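Local coordinates for protein cytokinin riboside 5'-monophosphate phosphoribohydrolase (Corynebacterium glutamicum, PDB 5WQ3) that belongs to the LOG-like family of the SLOG clan, alpha/beta proteins with a Rossmann-like fold built round a parallel beta sheet, at residues L111-N116 and L139-D144; C168-F173 and T201-G206. All blocks are in the same frame, centred on the assembly; numbering follows the deposited sequence.

Interaction 1 (L111-N116 and L139-D144); sequences LMEAPN and LNPYVD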
# COMPACT_ATOMS: atom_id res chain seq x y z
N LEU C 111 38.35 -32.31 26.01
CA LEU C 111 39.19 -33.18 26.83
C LEU C 111 39.21 -32.79 28.30
O LEU C 111 39.93 -33.42 29.08
CB LEU C 111 40.58 -33.28 26.25
CG LEU C 111 40.65 -33.70 24.81
CD1 LEU C 111 42.09 -33.82 24.39
CD2 LEU C 111 39.93 -35.03 24.61
N MET C 112 38.40 -31.80 28.70
CA MET C 112 38.04 -31.67 30.10
C MET C 112 36.86 -32.55 30.48
O MET C 112 36.85 -33.18 31.55
CB MET C 112 37.72 -30.23 30.43
CG MET C 112 38.89 -29.26 30.23
SD MET C 112 38.33 -27.58 30.61
CE MET C 112 37.88 -27.08 28.95
N GLU C 113 35.83 -32.59 29.64
CA GLU C 113 34.70 -33.43 29.94
C GLU C 113 35.07 -34.90 29.94
O GLU C 113 34.45 -35.66 30.65
CB GLU C 113 33.61 -33.22 28.89
CG GLU C 113 32.37 -34.07 29.05
CD GLU C 113 31.42 -33.87 27.93
OE1 GLU C 113 31.74 -34.32 26.80
OE2 GLU C 113 30.37 -33.25 28.19
N ALA C 114 35.97 -35.34 29.08
CA ALA C 114 36.25 -36.76 28.95
C ALA C 114 36.70 -37.40 30.30
O ALA C 114 36.15 -38.41 30.77
CB ALA C 114 37.27 -37.00 27.83
N PRO C 115 37.64 -36.76 30.99
CA PRO C 115 38.05 -37.48 32.19
C PRO C 115 37.00 -37.31 33.25
O PRO C 115 36.95 -38.14 34.14
CB PRO C 115 39.41 -36.80 32.59
CG PRO C 115 39.58 -35.66 31.66
CD PRO C 115 38.65 -35.80 30.51
N ASN C 116 36.14 -36.28 33.15
CA ASN C 116 35.07 -36.12 34.19
C ASN C 116 34.06 -37.29 33.97
O ASN C 116 33.59 -37.95 34.89
CB ASN C 116 34.32 -34.79 34.08
CG ASN C 116 35.06 -33.60 34.63
OD1 ASN C 116 35.22 -32.60 33.94
ND2 ASN C 116 35.47 -33.67 35.89
N LEU C 139 29.13 -25.77 33.37
CA LEU C 139 30.00 -26.91 33.63
C LEU C 139 29.51 -28.07 32.80
O LEU C 139 28.36 -28.11 32.48
CB LEU C 139 29.91 -27.28 35.08
CG LEU C 139 30.54 -26.24 35.97
CD1 LEU C 139 30.32 -26.63 37.43
CD2 LEU C 139 31.99 -26.15 35.62
N ASN C 140 30.36 -29.03 32.47
CA ASN C 140 29.90 -30.18 31.67
C ASN C 140 29.00 -31.07 32.55
O ASN C 140 29.00 -30.94 33.78
CB ASN C 140 31.08 -30.90 30.99
CG ASN C 140 31.92 -31.72 31.98
OD1 ASN C 140 31.40 -32.61 32.66
ND2 ASN C 140 33.23 -31.42 32.05
N PRO C 141 28.17 -31.94 31.94
CA PRO C 141 27.19 -32.67 32.78
C PRO C 141 27.78 -33.80 33.66
O PRO C 141 27.06 -34.40 34.46
CB PRO C 141 26.26 -33.29 31.75
CG PRO C 141 27.10 -33.44 30.53
CD PRO C 141 28.04 -32.26 30.52
N TYR C 142 29.08 -34.08 33.53
CA TYR C 142 29.70 -35.10 34.33
C TYR C 142 30.43 -34.59 35.57
O TYR C 142 31.09 -35.35 36.30
CB TYR C 142 30.61 -35.91 33.46
CG TYR C 142 29.91 -36.55 32.28
CD1 TYR C 142 29.08 -37.68 32.44
CD2 TYR C 142 30.07 -36.04 31.01
CE1 TYR C 142 28.46 -38.25 31.34
CE2 TYR C 142 29.46 -36.62 29.90
CZ TYR C 142 28.68 -37.72 30.07
OH TYR C 142 28.10 -38.23 28.93
N VAL C 143 30.30 -33.31 35.84
CA VAL C 143 30.91 -32.72 36.97
C VAL C 143 30.01 -32.92 38.13
O VAL C 143 28.90 -32.41 38.13
CB VAL C 143 31.13 -31.21 36.75
CG1 VAL C 143 31.48 -30.49 38.05
CG2 VAL C 143 32.20 -31.00 35.72
N ASP C 144 30.50 -33.56 39.18
CA ASP C 144 29.65 -33.80 40.32
C ASP C 144 29.97 -32.90 41.52
O ASP C 144 29.18 -32.86 42.47
CB ASP C 144 29.67 -35.30 40.67
CG ASP C 144 29.05 -36.16 39.57
OD1 ASP C 144 28.37 -35.61 38.67
OD2 ASP C 144 29.23 -37.40 39.59
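E113 and N116, near the start of helix 113-121, face the type I turn N140-V143, with CA atoms 6.0 Å apart for E113 and N140 and 5.5 Å for N116 and Y142. N140 ND2 donates a hydrogen bond to N116 OD1 at 3.0 Å and an N-H...O angle of 169°. The acceptor lies in the amide plane of N140, but the donor is tilted 30° from the carbonyl plane of N116. With CG between its own N and carbonyl carbon (chi1 73°), N140 has OD1 turned back to the N-H of Y142, 2.9 Å from N, an Asx turn. In this Rossmann-like fold the contact sets the start of a beta-alpha-beta helix against the loop entering strand 145-149, outermost in the sheet within this chain. N116 OD1 is also hydrogen-bonded to T105 OG1, and its ND2 to S126 OG and V127 O, while N140 ND2 has a second acceptor in G108 O. E113 runs out, extended, past N140 to the edge of the Y142 ring, where its CG lies 3.6 Å from CD2. Its carboxylate stands nearly upright to that ring. OE2 of E113 rests 3.4 Å from P141 CD; OE1 is hydrogen-bonded to Y86.

Interaction 2 (C168-F173 and T201-G206); sequences CLPGGF and TEFWAG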
# COMPACT_ATOMS: atom_id res chain seq x y z
N CYS C 168 48.42 -33.86 31.37
CA CYS C 168 47.98 -33.02 30.25
C CYS C 168 47.75 -33.87 29.04
O CYS C 168 48.70 -34.37 28.45
CB CYS C 168 49.07 -31.99 29.94
SG CYS C 168 49.39 -30.80 31.27
N LEU C 169 46.47 -34.06 28.71
CA LEU C 169 46.08 -34.51 27.39
C LEU C 169 46.45 -33.42 26.37
O LEU C 169 46.82 -32.26 26.72
CB LEU C 169 44.61 -34.89 27.34
CG LEU C 169 44.07 -36.00 28.27
CD1 LEU C 169 42.58 -35.99 28.50
CD2 LEU C 169 44.42 -37.37 27.70
N PRO C 170 46.44 -33.81 25.09
CA PRO C 170 46.74 -32.81 24.09
C PRO C 170 45.85 -31.59 24.21
O PRO C 170 44.65 -31.70 24.52
CB PRO C 170 46.47 -33.55 22.77
CG PRO C 170 46.83 -34.96 23.09
CD PRO C 170 46.25 -35.14 24.47
N GLY C 171 46.45 -30.42 24.02
CA GLY C 171 45.70 -29.20 24.07
C GLY C 171 46.42 -27.99 23.56
O GLY C 171 47.58 -28.07 23.18
N GLY C 172 45.74 -26.83 23.65
CA GLY C 172 46.25 -25.59 23.15
C GLY C 172 46.83 -24.74 24.26
O GLY C 172 47.53 -25.24 25.13
N PHE C 173 46.55 -23.44 24.20
CA PHE C 173 47.33 -22.50 24.95
C PHE C 173 46.93 -22.54 26.45
O PHE C 173 47.78 -22.29 27.31
CB PHE C 173 47.11 -21.09 24.40
CG PHE C 173 47.73 -20.82 23.08
CD1 PHE C 173 48.91 -21.45 22.65
CD2 PHE C 173 47.21 -19.86 22.30
CE1 PHE C 173 49.48 -21.11 21.42
CE2 PHE C 173 47.77 -19.50 21.13
CZ PHE C 173 48.90 -20.14 20.67
N THR C 201 52.41 -39.18 22.58
CA THR C 201 53.83 -39.08 22.40
C THR C 201 54.10 -38.30 21.14
O THR C 201 55.01 -37.54 21.07
CB THR C 201 54.52 -40.44 22.26
OG1 THR C 201 53.77 -41.26 21.37
CG2 THR C 201 54.71 -41.09 23.58
N GLU C 202 53.30 -38.55 20.13
CA GLU C 202 53.47 -37.90 18.85
C GLU C 202 53.07 -36.44 18.96
O GLU C 202 53.72 -35.61 18.42
CB GLU C 202 52.64 -38.59 17.79
CG GLU C 202 53.41 -39.62 17.01
CD GLU C 202 52.54 -40.45 16.10
OE1 GLU C 202 51.75 -39.88 15.33
OE2 GLU C 202 52.64 -41.68 16.15
N PHE C 203 52.01 -36.17 19.67
CA PHE C 203 51.57 -34.80 19.85
C PHE C 203 52.63 -33.95 20.53
O PHE C 203 52.97 -32.93 20.07
CB PHE C 203 50.24 -34.73 20.57
CG PHE C 203 49.79 -33.34 20.84
CD1 PHE C 203 49.05 -32.66 19.93
CD2 PHE C 203 50.12 -32.71 22.01
CE1 PHE C 203 48.66 -31.38 20.17
CE2 PHE C 203 49.71 -31.43 22.25
CZ PHE C 203 49.00 -30.77 21.33
N TRP C 204 53.18 -34.45 21.60
CA TRP C 204 54.07 -33.68 22.46
C TRP C 204 55.51 -33.68 22.03
O TRP C 204 56.31 -32.87 22.54
CB TRP C 204 53.93 -34.20 23.88
CG TRP C 204 52.58 -33.91 24.52
CD1 TRP C 204 51.62 -34.81 24.82
CD2 TRP C 204 52.14 -32.64 25.05
NE1 TRP C 204 50.54 -34.16 25.50
CE2 TRP C 204 50.86 -32.84 25.64
CE3 TRP C 204 52.70 -31.35 25.08
CZ2 TRP C 204 50.11 -31.77 26.19
CZ3 TRP C 204 51.96 -30.30 25.66
CH2 TRP C 204 50.68 -30.52 26.20
N ALA C 205 55.89 -34.55 21.09
CA ALA C 205 57.34 -34.79 20.87
C ALA C 205 58.09 -33.50 20.54
O ALA C 205 59.16 -33.22 21.05
CB ALA C 205 57.63 -35.89 19.77
N GLY C 206 57.54 -32.70 19.66
CA GLY C 206 58.26 -31.52 19.22
C GLY C 206 58.42 -30.47 20.30
O GLY C 206 59.43 -29.75 20.34
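W204, F203 and P170 carry this contact. P170 opens the PGG part of the PGGxGTxxE motif of LOG-like proteins, here a loop between strand 166-168 and helix 173-188 of the Rossmann-like fold. The two aromatic residues come from the first turn of helix 201-216. F203 has CG anti to its backbone N (chi1 177°), which swings the ring out to the proline. P170 CB stands over the centre of that ring in a CH-pi contact, 3.7 Å from the centroid and 5° off the normal. P170 CA lies over the same ring, 3.8 Å from F203 CE2. The F203 rim also reaches G171, whose O lies near the ring plane at 3.6 Å from CZ. W204 has CG beside its own backbone N (chi1 -68°), which carries the indole toward the same loop. Its indole passes beneath the edge of its neighbour, with F203 CD2 3.5 Å above the plane and toward the rim. The indole also packs on L198 of strand 196-199 and on L176 and L179 of helix 173-188, and is buried. Its NE1 makes a weak hydrogen bond to I199 O. On the benzo ring beside CE2, W204 CZ2 meets L169 O at its edge, 3.4 Å away.

Overall arrangement
Interaction 1 comes first. It joins the start of helix 113-121 to the loop before strand 145-149, and closes a loop that holds the rest of that helix and strand 126-131. The chain then runs through helix 152-162 and strand 166-168. Interaction 2 joins the loop after that strand to the start of helix 201-216, closing a second loop made of helix 173-188 and strand 196-199. The loops neither nest nor cross. Strand 70-74 lies between the strand before 113-121 and the strand leading into 168-173. The centres are about 20 Å apart, yet the first segments of both contacts touch: L111 CD1 is 3.3 Å from P170 O, and L111 O is 3.7 Å from L169 CD1.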